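PDB 3RHF: putative polyphosphate kinase 2 family protein from Arthrobacter aurescens, which probably acts as a polyphosphate kinase, moving phosphate groups between polyphosphate and nucleotides. Local coordinates for residues A[65-70]-A[268-273]; A[74-79]-A[133-138]; A[105-110]-A[126-131]; A[180-185]-A[259-264]. All blocks are in the same frame, centred on the assembly; numbering follows the deposited sequence.

In the fold
Contacts 2, 3 and 4 all reach one five-stranded parallel sheet, while contact 1 lies at the surface, its centre about 22 Å from that of the chain. Contact 2 pairs two inner strands. Contact 3, its centre about 9 Å from that of contact 2, adds the neighbouring strand 104-108 through probable backbone bonds such as Val137 N to Gln105 O (2.8 Å). Contact 4, its centre about 10 Å from that of contact 2, lies where strand 179-187 joins strand 75-82 (Leu77 O to Val182 N, 2.7 Å) and meets helix 250-266. Contact 1 ties the chain beyond that helix to helix 43-69. Contacts 1 and 3 touch the second subunit, and a triethylene glycol lies near contact 4.

Contact 1. Residues A[65-70]-A[268-273]; sequences FAEGKF and LQLDWP
At the C-terminal end of helix 43-69, Ala66, Glu67 and Phe70 receive the loop that follows helix 250-266, with Pro273 as the main knob. The proline fits here because its compact, apolar ring fits against the helix surface: CD rests 3.6 Å from Ala66 CB, the small alanine letting it come close, and CG lies 3.6 Å from Ala66 O. Its CB sits over one face of the Phe70 ring, off toward the rim, 4.1 Å from the ring centroid in a CH-pi contact. Glu67 supplies the polar half. Its CG stands beside the backbone N (chi1 -67°) and the chain bends at chi2, and OE2 accepts the Asp271 N-H from above the carboxylate plane at 3.1 Å, with 163° at the hydrogen. The other oxygen, OE1, takes a weak bond from Asn72 ND2. The Trp272 indole turns its edge to Ala66, CE3 lying 4.3 Å from Ala66 CB, and its ring meets Trp208 of the second subunit with nearly parallel planes; Trp208 of the second subunit also packs on Pro273 and Phe70. The arrangement is that of an extended chain laid on a helix end, a surface seam that also forms part of a dimer interface.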
loop_
_atom_site.group_PDB
_atom_site.type_symbol
_atom_site.label_atom_id
_atom_site.label_comp_id
_atom_site.label_asym_id
_atom_site.label_seq_id
_atom_site.Cartn_x
_atom_site.Cartn_y
_atom_site.Cartn_z
ATOM N N PHE A 65 7.390 -10.864 7.930
ATOM C CA PHE A 65 6.031 -11.400 7.859
ATOM C C PHE A 65 5.954 -12.916 8.056
ATOM O O PHE A 65 5.160 -13.404 8.806
ATOM C CB PHE A 65 5.440 -11.043 6.514
ATOM C CG PHE A 65 3.981 -11.308 6.414
ATOM C CD1 PHE A 65 3.075 -10.406 6.882
ATOM C CD2 PHE A 65 3.529 -12.479 5.906
ATOM C CE1 PHE A 65 1.706 -10.670 6.811
ATOM C CE2 PHE A 65 2.169 -12.742 5.833
ATOM C CZ PHE A 65 1.261 -11.834 6.273
ATOM N N ALA A 66 6.803 -13.652 7.359
ATOM C CA ALA A 66 6.788 -15.115 7.385
ATOM C C ALA A 66 7.087 -15.539 8.790
ATOM O O ALA A 66 6.423 -16.433 9.330
ATOM C CB ALA A 66 7.808 -15.689 6.431
ATOM N N GLU A 67 8.077 -14.886 9.389
ATOM C CA GLU A 67 8.453 -15.190 10.768
ATOM C C GLU A 67 7.295 -14.905 11.697
ATOM O O GLU A 67 6.991 -15.697 12.592
ATOM C CB GLU A 67 9.664 -14.374 11.210
ATOM C CG GLU A 67 10.947 -14.729 10.504
ATOM C CD GLU A 67 12.001 -15.346 11.418
ATOM O OE1 GLU A 67 11.661 -16.268 12.174
ATOM O OE2 GLU A 67 13.180 -14.937 11.353
ATOM N N GLY A 68 6.656 -13.766 11.510
ATOM C CA GLY A 68 5.496 -13.449 12.325
ATOM C C GLY A 68 4.385 -14.499 12.212
ATOM O O GLY A 68 3.780 -14.859 13.199
ATOM N N LYS A 69 4.133 -15.003 11.008
ATOM C CA LYS A 69 3.096 -16.018 10.788
ATOM C C LYS A 69 3.468 -17.296 11.542
ATOM O O LYS A 69 2.632 -18.110 11.788
ATOM C CB LYS A 69 2.851 -16.267 9.279
ATOM C CG LYS A 69 2.007 -17.543 8.927
ATOM C CD LYS A 69 1.347 -17.630 7.452
ATOM C CE LYS A 69 0.875 -19.122 7.100
ATOM N NZ LYS A 69 0.266 -19.422 5.704
ATOM N N PHE A 70 4.714 -17.443 11.941
ATOM C CA PHE A 70 5.171 -18.662 12.588
ATOM C C PHE A 70 5.486 -18.414 14.049
ATOM O O PHE A 70 6.238 -19.161 14.648
ATOM C CB PHE A 70 6.379 -19.256 11.823
ATOM C CG PHE A 70 5.963 -20.196 10.717
ATOM C CD1 PHE A 70 6.251 -21.567 10.791
ATOM C CD2 PHE A 70 5.234 -19.727 9.633
ATOM C CE1 PHE A 70 5.818 -22.445 9.820
ATOM C CE2 PHE A 70 4.775 -20.619 8.657
ATOM C CZ PHE A 70 5.071 -21.991 8.767
ATOM N N LEU A 268 17.612 -7.598 12.788
ATOM C CA LEU A 268 16.700 -8.533 13.446
ATOM C C LEU A 268 17.017 -10.017 13.227
ATOM O O LEU A 268 16.387 -10.823 13.844
ATOM C CB LEU A 268 15.279 -8.227 13.049
ATOM C CG LEU A 268 14.791 -6.858 13.519
ATOM C CD1 LEU A 268 13.446 -6.568 12.915
ATOM C CD2 LEU A 268 14.728 -6.823 15.032
ATOM N N GLN A 269 17.994 -10.360 12.380
ATOM C CA GLN A 269 18.426 -11.747 12.155
ATOM C C GLN A 269 17.252 -12.600 11.659
ATOM O O GLN A 269 17.012 -13.694 12.143
ATOM C CB GLN A 269 18.978 -12.396 13.424
ATOM C CG GLN A 269 19.791 -11.526 14.401
ATOM C CD GLN A 269 21.234 -12.009 14.555
ATOM O OE1 GLN A 269 22.122 -11.601 13.799
ATOM N NE2 GLN A 269 21.468 -12.883 15.530
ATOM N N LEU A 270 16.534 -12.062 10.689
ATOM C CA LEU A 270 15.399 -12.719 10.064
ATOM C C LEU A 270 15.919 -13.777 9.064
ATOM O O LEU A 270 16.906 -13.576 8.396
ATOM C CB LEU A 270 14.491 -11.677 9.345
ATOM C CG LEU A 270 13.972 -10.460 10.150
ATOM C CD1 LEU A 270 13.096 -9.485 9.331
ATOM C CD2 LEU A 270 13.205 -10.940 11.391
ATOM N N ASP A 271 15.262 -14.923 9.042
ATOM C CA ASP A 271 15.414 -15.880 7.989
ATOM C C ASP A 271 14.075 -16.520 7.773
ATOM O O ASP A 271 13.182 -16.389 8.580
ATOM C CB ASP A 271 16.444 -16.984 8.316
ATOM C CG ASP A 271 17.094 -17.599 7.012
ATOM O OD1 ASP A 271 16.662 -17.266 5.861
ATOM O OD2 ASP A 271 18.030 -18.421 7.139
ATOM N N TRP A 272 13.972 -17.239 6.684
ATOM C CA TRP A 272 12.775 -17.944 6.330
ATOM C C TRP A 272 12.512 -19.063 7.296
ATOM O O TRP A 272 13.423 -19.815 7.646
ATOM C CB TRP A 272 12.931 -18.564 4.940
ATOM C CG TRP A 272 13.256 -17.561 3.886
ATOM C CD1 TRP A 272 14.420 -17.443 3.211
ATOM C CD2 TRP A 272 12.388 -16.544 3.385
ATOM N NE1 TRP A 272 14.330 -16.422 2.309
ATOM C CE2 TRP A 272 13.086 -15.864 2.389
ATOM C CE3 TRP A 272 11.078 -16.168 3.669
ATOM C CZ2 TRP A 272 12.540 -14.811 1.690
ATOM C CZ3 TRP A 272 10.533 -15.114 2.986
ATOM C CH2 TRP A 272 11.262 -14.443 2.008
ATOM N N PRO A 273 11.253 -19.206 7.697
ATOM C CA PRO A 273 10.862 -20.341 8.548
ATOM C C PRO A 273 11.013 -21.697 7.872
ATOM O O PRO A 273 10.748 -21.835 6.675
ATOM C CB PRO A 273 9.381 -20.077 8.863
ATOM C CG PRO A 273 9.169 -18.652 8.527
ATOM C CD PRO A 273 10.136 -18.303 7.430
#

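Contact 2. Residues A[74-79]-A[133-138]; sequences KRLLLI and GMVGVF
Leu77 projects one methyl, CD1, as a knob that fits beside Gly136 and over the ring of Phe138, the next residue on the same face of the sheet. Gly136 suits this place because it presents only a bare CA, and CD1 settles 3.6 Å from Gly136 O. From there it sits over the centre of the Phe138 ring, 3.7 Å from the centroid and only 4° off the normal, a CH-pi contact. CG of Leu77 stands anti to the backbone N (chi1 -180°), and chi2 then sets CD1 over the ring. The other methyl, CD2, touches the ring at CE2, and the Ile79 side chain lies beside that of Phe138, CG1 near Phe138 CD2. On the other face, Leu78 and Val137 lie side by side, CD2 to CG2 4.1 Å, and Leu76 CD2 approaches Val135 CG1. Helix 250-266 covers the two leucines and helix 43-69 covers Val135. Between the two layers of side chains runs a parallel ladder, with Gly136 N bonded to Leu76 O at 2.7 Å and Phe138 N to Leu78 O at 2.8 Å. Just before the strand, Gly133 N donates to Lys74 O; its positive phi of 77° is easily taken up by a residue without CB. Adjacent inner strands of a five-stranded parallel sheet of order 2-3-1-4-5 fit the P-loop NTPase core.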
loop_
_atom_site.group_PDB
_atom_site.type_symbol
_atom_site.label_atom_id
_atom_site.label_comp_id
_atom_site.label_asym_id
_atom_site.label_seq_id
_atom_site.Cartn_x
_atom_site.Cartn_y
_atom_site.Cartn_z
ATOM N N LYS A 74 8.689 -10.238 16.470
ATOM C CA LYS A 74 9.320 -9.008 16.062
ATOM C C LYS A 74 8.510 -8.285 15.014
ATOM O O LYS A 74 7.806 -8.889 14.242
ATOM C CB LYS A 74 10.728 -9.260 15.570
ATOM C CG LYS A 74 11.723 -9.721 16.653
ATOM C CD LYS A 74 13.103 -9.898 16.006
ATOM C CE LYS A 74 14.016 -11.011 16.643
ATOM N NZ LYS A 74 14.261 -12.195 15.719
ATOM N N ARG A 75 8.602 -6.960 15.013
ATOM C CA ARG A 75 7.885 -6.121 14.075
ATOM C C ARG A 75 8.628 -4.803 13.989
ATOM O O ARG A 75 9.601 -4.609 14.683
ATOM C CB ARG A 75 6.478 -5.884 14.579
ATOM C CG ARG A 75 6.448 -5.162 15.912
ATOM C CD ARG A 75 5.166 -5.454 16.657
ATOM N NE ARG A 75 5.334 -6.638 17.468
ATOM C CZ ARG A 75 4.374 -7.248 18.129
ATOM N NH1 ARG A 75 4.678 -8.309 18.840
ATOM N NH2 ARG A 75 3.121 -6.818 18.080
ATOM N N LEU A 76 8.160 -3.899 13.151
ATOM C CA LEU A 76 8.865 -2.679 12.910
ATOM C C LEU A 76 7.910 -1.521 12.753
ATOM O O LEU A 76 6.816 -1.672 12.269
ATOM C CB LEU A 76 9.752 -2.850 11.657
ATOM C CG LEU A 76 10.887 -1.814 11.480
ATOM C CD1 LEU A 76 12.189 -2.420 11.082
ATOM C CD2 LEU A 76 10.507 -0.815 10.474
ATOM N N LEU A 77 8.349 -0.344 13.166
ATOM C CA LEU A 77 7.536 0.878 13.145
ATOM C C LEU A 77 8.421 2.040 12.687
ATOM O O LEU A 77 9.368 2.447 13.395
ATOM C CB LEU A 77 6.933 1.181 14.535
ATOM C CG LEU A 77 6.034 2.449 14.671
ATOM C CD1 LEU A 77 4.837 2.432 13.688
ATOM C CD2 LEU A 77 5.532 2.762 16.082
ATOM N N LEU A 78 8.092 2.538 11.485
ATOM C CA LEU A 78 8.678 3.701 10.911
ATOM C C LEU A 78 7.807 4.892 11.237
ATOM O O LEU A 78 6.612 4.904 10.874
ATOM C CB LEU A 78 8.762 3.529 9.416
ATOM C CG LEU A 78 9.352 4.667 8.564
ATOM C CD1 LEU A 78 10.864 4.889 8.861
ATOM C CD2 LEU A 78 9.148 4.364 7.094
ATOM N N ILE A 79 8.403 5.879 11.928
ATOM C CA ILE A 79 7.777 7.159 12.216
ATOM C C ILE A 79 8.416 8.262 11.394
ATOM O O ILE A 79 9.612 8.560 11.563
ATOM C CB ILE A 79 7.882 7.592 13.754
ATOM C CG1 ILE A 79 7.214 6.551 14.665
ATOM C CG2 ILE A 79 7.205 8.900 13.963
ATOM C CD1 ILE A 79 7.379 6.746 16.144
ATOM N N GLY A 133 5.088 -9.363 13.114
ATOM C CA GLY A 133 5.359 -9.607 11.725
ATOM C C GLY A 133 5.006 -8.476 10.785
ATOM O O GLY A 133 5.158 -8.631 9.568
HETATM N N MSE A 134 4.539 -7.347 11.310
HETATM C CA MSE A 134 4.120 -6.273 10.443
HETATM C C MSE A 134 5.127 -5.137 10.419
HETATM O O MSE A 134 5.916 -4.977 11.362
HETATM C CB MSE A 134 2.773 -5.744 10.859
HETATM C CG MSE A 134 1.639 -6.787 10.935
HETATM SE SE MSE A 134 1.079 -7.418 9.169
HETATM C CE MSE A 134 0.127 -5.866 8.461
ATOM N N VAL A 135 5.137 -4.388 9.302
ATOM C CA VAL A 135 5.848 -3.104 9.234
ATOM C C VAL A 135 4.821 -2.034 9.355
ATOM O O VAL A 135 3.931 -1.905 8.534
ATOM C CB VAL A 135 6.605 -2.902 7.904
ATOM C CG1 VAL A 135 7.150 -1.484 7.831
ATOM C CG2 VAL A 135 7.763 -3.970 7.765
ATOM N N GLY A 136 4.909 -1.272 10.401
ATOM C CA GLY A 136 3.968 -0.166 10.584
ATOM C C GLY A 136 4.588 1.124 10.105
ATOM O O GLY A 136 5.799 1.386 10.358
ATOM N N VAL A 137 3.795 1.933 9.400
ATOM C CA VAL A 137 4.265 3.258 9.003
ATOM C C VAL A 137 3.328 4.318 9.520
ATOM O O VAL A 137 2.126 4.308 9.219
ATOM C CB VAL A 137 4.467 3.378 7.485
ATOM C CG1 VAL A 137 4.772 4.848 7.120
ATOM C CG2 VAL A 137 5.570 2.413 7.001
ATOM N N PHE A 138 3.910 5.228 10.309
ATOM C CA PHE A 138 3.235 6.430 10.822
ATOM C C PHE A 138 3.680 7.692 10.035
ATOM O O PHE A 138 4.799 8.218 10.229
ATOM C CB PHE A 138 3.551 6.659 12.312
ATOM C CG PHE A 138 2.823 5.739 13.299
ATOM C CD1 PHE A 138 1.908 4.771 12.898
ATOM C CD2 PHE A 138 3.071 5.884 14.660
ATOM C CE1 PHE A 138 1.246 3.936 13.859
ATOM C CE2 PHE A 138 2.457 5.055 15.609
ATOM C CZ PHE A 138 1.540 4.079 15.206
#

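Contact 3. Residues A[105-110]-A[126-131]; sequences QLTAFK and EKQVPA
Gln128, the third residue of a type I turn from Glu126 to Val129, is the first of 126-131 to meet strand 104-108. Its chain bends at chi2 (-65°) and passes Thr107 at about a right angle. The aliphatic part serves packing, CG lying 3.9 Å from Phe109 CZ, while the amide end offers OE1 to Thr107 OG1 at 3.3 Å, at best a weak hydrogen bond. Threonine suits the spot by serving both sides: its hydroxyl faces the glutamine and its methyl, CG2, sits over the centre of the Phe109 ring. The carbonyl of Gln128 accepts a bond from a water at 3.2 Å, and that water also contacts Thr107 OG1 at 2.6 Å and gives a weak bond to Gln105 O. Val129 turns the other way, onto Phe170 and Leu174 of helix 157-176, as suits an apolar side chain. Next, Pro130, which has no N-H, brings its CA to Gln105 OE1 at 3.1 Å. The following amide, Ala131 N, donates to that same OE1 nearly straight, 164° at the hydrogen; the modelled 2.5 Å is short, so its exact length is doubtful. Extended beyond CG, the Gln105 chain carries OE1 to the loop. The chemistry implies a loop joined to this strand, outermost within the chain, mainly by the Gln105 amide and by a water shared with the Thr107 hydroxyl, the Gln128 link being weak, without a regular backbone ladder.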
loop_
_atom_site.group_PDB
_atom_site.type_symbol
_atom_site.label_atom_id
_atom_site.label_comp_id
_atom_site.label_asym_id
_atom_site.label_seq_id
_atom_site.Cartn_x
_atom_site.Cartn_y
_atom_site.Cartn_z
ATOM N N GLN A 105 1.088 -1.803 7.822
ATOM C CA GLN A 105 -0.061 -1.064 8.472
ATOM C C GLN A 105 0.363 0.397 8.433
ATOM O O GLN A 105 1.230 0.821 9.191
ATOM C CB GLN A 105 -0.431 -1.532 9.927
ATOM C CG GLN A 105 -0.304 -3.079 10.114
ATOM C CD GLN A 105 -0.850 -3.733 11.428
ATOM O OE1 GLN A 105 -0.080 -4.205 12.306
ATOM N NE2 GLN A 105 -2.152 -3.851 11.502
ATOM N N LEU A 106 -0.168 1.123 7.459
ATOM C CA LEU A 106 0.074 2.534 7.335
ATOM C C LEU A 106 -1.049 3.327 8.050
ATOM O O LEU A 106 -2.224 3.055 7.856
ATOM C CB LEU A 106 0.088 2.910 5.869
ATOM C CG LEU A 106 -0.046 4.394 5.581
ATOM C CD1 LEU A 106 1.202 5.081 6.193
ATOM C CD2 LEU A 106 -0.144 4.570 4.057
ATOM N N THR A 107 -0.667 4.305 8.864
ATOM C CA THR A 107 -1.586 5.299 9.359
ATOM C C THR A 107 -1.021 6.718 9.099
ATOM O O THR A 107 0.097 7.022 9.474
ATOM C CB THR A 107 -1.845 5.122 10.889
ATOM O OG1 THR A 107 -2.332 3.792 11.156
ATOM C CG2 THR A 107 -2.869 6.152 11.375
ATOM N N ALA A 108 -1.802 7.555 8.434
ATOM C CA ALA A 108 -1.559 8.996 8.324
ATOM C C ALA A 108 -2.494 9.701 9.311
ATOM O O ALA A 108 -3.700 9.901 9.040
ATOM C CB ALA A 108 -1.833 9.466 6.886
ATOM N N PHE A 109 -1.944 10.030 10.472
ATOM C CA PHE A 109 -2.676 10.740 11.523
ATOM C C PHE A 109 -3.089 12.134 11.058
ATOM O O PHE A 109 -2.272 12.925 10.596
ATOM C CB PHE A 109 -1.853 10.800 12.819
ATOM C CG PHE A 109 -1.711 9.447 13.514
ATOM C CD1 PHE A 109 -2.775 8.893 14.215
ATOM C CD2 PHE A 109 -0.533 8.721 13.420
ATOM C CE1 PHE A 109 -2.668 7.652 14.833
ATOM C CE2 PHE A 109 -0.415 7.484 14.011
ATOM C CZ PHE A 109 -1.486 6.945 14.733
ATOM N N LYS A 110 -4.390 12.392 11.133
ATOM C CA LYS A 110 -5.012 13.653 10.696
ATOM C C LYS A 110 -5.319 14.426 11.989
ATOM O O LYS A 110 -4.899 13.986 13.055
ATOM C CB LYS A 110 -6.300 13.332 9.914
ATOM N N GLU A 126 -1.623 4.201 20.067
ATOM C CA GLU A 126 -1.549 2.814 20.535
ATOM C C GLU A 126 -2.476 1.903 19.757
ATOM O O GLU A 126 -2.120 0.758 19.512
ATOM C CB GLU A 126 -1.925 2.646 22.015
ATOM C CG GLU A 126 -1.052 3.445 22.999
ATOM C CD GLU A 126 -0.488 2.595 24.154
ATOM O OE1 GLU A 126 -0.059 1.419 23.890
ATOM O OE2 GLU A 126 -0.469 3.126 25.300
ATOM N N LYS A 127 -3.656 2.393 19.390
ATOM C CA LYS A 127 -4.516 1.579 18.588
ATOM C C LYS A 127 -3.835 1.101 17.328
ATOM O O LYS A 127 -4.160 0.050 16.857
ATOM C CB LYS A 127 -5.768 2.313 18.161
ATOM C CG LYS A 127 -6.549 2.833 19.301
ATOM C CD LYS A 127 -8.071 2.808 19.026
ATOM C CE LYS A 127 -8.523 3.571 17.775
ATOM N NZ LYS A 127 -10.010 3.807 17.897
ATOM N N GLN A 128 -2.932 1.899 16.763
ATOM C CA GLN A 128 -2.427 1.642 15.413
ATOM C C GLN A 128 -1.062 1.004 15.357
ATOM O O GLN A 128 -0.600 0.795 14.302
ATOM C CB GLN A 128 -2.377 2.943 14.595
ATOM C CG GLN A 128 -3.675 3.724 14.643
ATOM C CD GLN A 128 -4.835 2.985 13.986
ATOM O OE1 GLN A 128 -4.676 2.371 12.925
ATOM N NE2 GLN A 128 -6.017 3.053 14.608
ATOM N N VAL A 129 -0.431 0.676 16.483
ATOM C CA VAL A 129 0.876 0.081 16.480
ATOM C C VAL A 129 0.890 -1.245 15.728
ATOM O O VAL A 129 -0.085 -1.964 15.723
ATOM C CB VAL A 129 1.389 -0.089 17.905
ATOM C CG1 VAL A 129 1.424 1.239 18.594
ATOM C CG2 VAL A 129 0.510 -1.090 18.734
ATOM N N PRO A 130 1.989 -1.562 15.038
ATOM C CA PRO A 130 1.889 -2.705 14.167
ATOM C C PRO A 130 1.806 -4.033 14.962
ATOM O O PRO A 130 2.276 -4.127 16.106
ATOM C CB PRO A 130 3.136 -2.619 13.332
ATOM C CG PRO A 130 4.137 -1.986 14.243
ATOM C CD PRO A 130 3.359 -1.034 15.106
ATOM N N ALA A 131 1.156 -5.017 14.360
ATOM C CA ALA A 131 1.075 -6.333 14.955
ATOM C C ALA A 131 2.392 -7.094 14.646
ATOM O O ALA A 131 3.173 -6.673 13.778
ATOM C CB ALA A 131 -0.162 -7.094 14.374
HETATM O O HOH W 1 -0.524 1.916 11.335
#

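Contact 4. Residues A[180-185]-A[259-264]; sequences TIVKVM and QLLLDA
Lys183 NZ is gripped by Glu171 OE1 in a salt bridge and by Tyr143 OH, Thr235 O and Ala240 O, on the face of strand 179-187 opposite the one on which Val182 and Val184 meet helix 250-266. A long, charged side chain can span from the strand to this cluster of oxygens, and it makes a cation-pi contact with Trp242. The two faces are those of a three-layer alpha/beta/alpha sandwich. Strand and helix run antiparallel, 163° between their directions, with the axes of the two segments 9.5 Å apart. The helix's outer side carries polar residues: Gln259 NE2 donates to Asp263 OD1, one turn on, at 3.0 Å and 171°, while Gln259 OE1 and Asp263 OD2 bond to Gln53 and Ser15. The inner side is apolar. Ala264, with its single methyl, lets the strand approach closely: its CB meets Val182 CG2 at 3.6 Å and Thr180 CG2 at 4.2 Å, and a bound triethylene glycol, probably from the crystallisation liquor, lies about 4 Å from it. The branched Val182 meets the helix with both its methyls, CG1 reaching Leu260 CB and Leu261 CD1. Val182 CG1 stands anti to the backbone N (chi1 170°), leaving CG2 beside that N and facing the alanine. Farther along the strand, Val184 and Leu260 meet at an angle, methyl against methyl, with CG2 of Val184 3.5 Å from CD1 of Leu260.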
loop_
_atom_site.group_PDB
_atom_site.type_symbol
_atom_site.label_atom_id
_atom_site.label_comp_id
_atom_site.label_asym_id
_atom_site.label_seq_id
_atom_site.Cartn_x
_atom_site.Cartn_y
_atom_site.Cartn_z
ATOM N N THR A 180 10.889 -2.801 16.704
ATOM C CA THR A 180 12.009 -1.905 16.446
ATOM C C THR A 180 11.505 -0.582 15.885
ATOM O O THR A 180 10.881 -0.549 14.808
ATOM C CB THR A 180 13.018 -2.499 15.479
ATOM O OG1 THR A 180 13.506 -3.739 16.018
ATOM C CG2 THR A 180 14.204 -1.525 15.291
ATOM N N ILE A 181 11.810 0.518 16.582
ATOM C CA ILE A 181 11.243 1.818 16.202
ATOM C C ILE A 181 12.249 2.621 15.458
ATOM O O ILE A 181 13.268 2.977 16.007
ATOM C CB ILE A 181 10.736 2.660 17.437
ATOM C CG1 ILE A 181 9.584 1.933 18.135
ATOM C CG2 ILE A 181 10.336 4.140 17.012
ATOM C CD1 ILE A 181 9.271 2.475 19.560
ATOM N N VAL A 182 11.938 2.933 14.209
ATOM C CA VAL A 182 12.783 3.800 13.379
ATOM C C VAL A 182 12.174 5.197 13.221
ATOM O O VAL A 182 11.191 5.351 12.470
ATOM C CB VAL A 182 12.956 3.219 11.997
ATOM C CG1 VAL A 182 13.596 4.232 11.112
ATOM C CG2 VAL A 182 13.808 1.949 12.058
ATOM N N LYS A 183 12.751 6.205 13.888
ATOM C CA LYS A 183 12.191 7.555 13.862
ATOM C C LYS A 183 12.982 8.456 12.893
ATOM O O LYS A 183 14.209 8.545 12.964
ATOM C CB LYS A 183 12.168 8.181 15.263
ATOM C CG LYS A 183 11.430 7.350 16.306
ATOM C CD LYS A 183 11.045 8.148 17.588
ATOM C CE LYS A 183 12.248 8.598 18.464
ATOM N NZ LYS A 183 12.041 8.483 19.958
ATOM N N VAL A 184 12.277 9.095 11.976
ATOM C CA VAL A 184 12.917 9.890 10.953
ATOM C C VAL A 184 12.289 11.269 10.908
ATOM O O VAL A 184 11.046 11.436 10.884
ATOM C CB VAL A 184 12.796 9.219 9.576
ATOM C CG1 VAL A 184 12.941 10.239 8.493
ATOM C CG2 VAL A 184 13.841 8.115 9.452
HETATM N N MSE A 185 13.144 12.283 10.917
HETATM C CA MSE A 185 12.669 13.651 10.635
HETATM C C MSE A 185 13.270 14.123 9.338
HETATM O O MSE A 185 14.485 14.165 9.172
HETATM C CB MSE A 185 12.996 14.594 11.758
HETATM C CG MSE A 185 12.297 15.972 11.591
HETATM SE SE MSE A 185 13.617 17.410 11.237
HETATM C CE MSE A 185 12.385 18.997 11.280
ATOM N N GLN A 259 17.540 3.007 3.660
ATOM C CA GLN A 259 18.697 2.276 4.223
ATOM C C GLN A 259 18.524 2.134 5.702
ATOM O O GLN A 259 18.930 1.143 6.282
ATOM C CB GLN A 259 20.037 2.931 3.892
ATOM C CG GLN A 259 21.251 2.010 4.022
ATOM C CD GLN A 259 21.231 0.854 3.048
ATOM O OE1 GLN A 259 21.088 1.022 1.835
ATOM N NE2 GLN A 259 21.382 -0.337 3.570
ATOM N N LEU A 260 17.852 3.089 6.317
ATOM C CA LEU A 260 17.547 3.007 7.763
ATOM C C LEU A 260 16.664 1.821 8.095
ATOM O O LEU A 260 16.922 1.086 9.061
ATOM C CB LEU A 260 16.866 4.296 8.232
ATOM C CG LEU A 260 17.789 5.454 8.627
ATOM C CD1 LEU A 260 16.924 6.644 8.944
ATOM C CD2 LEU A 260 18.724 5.154 9.824
ATOM N N LEU A 261 15.616 1.679 7.283
ATOM C CA LEU A 261 14.741 0.517 7.301
ATOM C C LEU A 261 15.461 -0.782 7.120
ATOM O O LEU A 261 15.246 -1.697 7.886
ATOM C CB LEU A 261 13.735 0.618 6.184
ATOM C CG LEU A 261 12.298 0.857 6.536
ATOM C CD1 LEU A 261 12.112 1.793 7.745
ATOM C CD2 LEU A 261 11.638 1.442 5.308
ATOM N N LEU A 262 16.291 -0.872 6.081
ATOM C CA LEU A 262 17.017 -2.146 5.785
ATOM C C LEU A 262 17.990 -2.526 6.894
ATOM O O LEU A 262 18.122 -3.699 7.203
ATOM C CB LEU A 262 17.783 -2.108 4.444
ATOM C CG LEU A 262 16.868 -1.913 3.229
ATOM C CD1 LEU A 262 17.624 -1.261 2.041
ATOM C CD2 LEU A 262 16.210 -3.201 2.770
ATOM N N ASP A 263 18.691 -1.520 7.439
ATOM C CA ASP A 263 19.679 -1.746 8.477
ATOM C C ASP A 263 18.965 -2.162 9.788
ATOM O O ASP A 263 19.453 -3.014 10.491
ATOM C CB ASP A 263 20.520 -0.491 8.692
ATOM C CG ASP A 263 21.485 -0.158 7.491
ATOM O OD1 ASP A 263 21.591 -0.902 6.463
ATOM O OD2 ASP A 263 22.188 0.889 7.615
ATOM N N ALA A 264 17.811 -1.560 10.090
ATOM C CA ALA A 264 16.970 -1.961 11.235
ATOM C C ALA A 264 16.469 -3.420 11.070
ATOM O O ALA A 264 16.532 -4.212 12.001
ATOM C CB ALA A 264 15.793 -1.011 11.396
#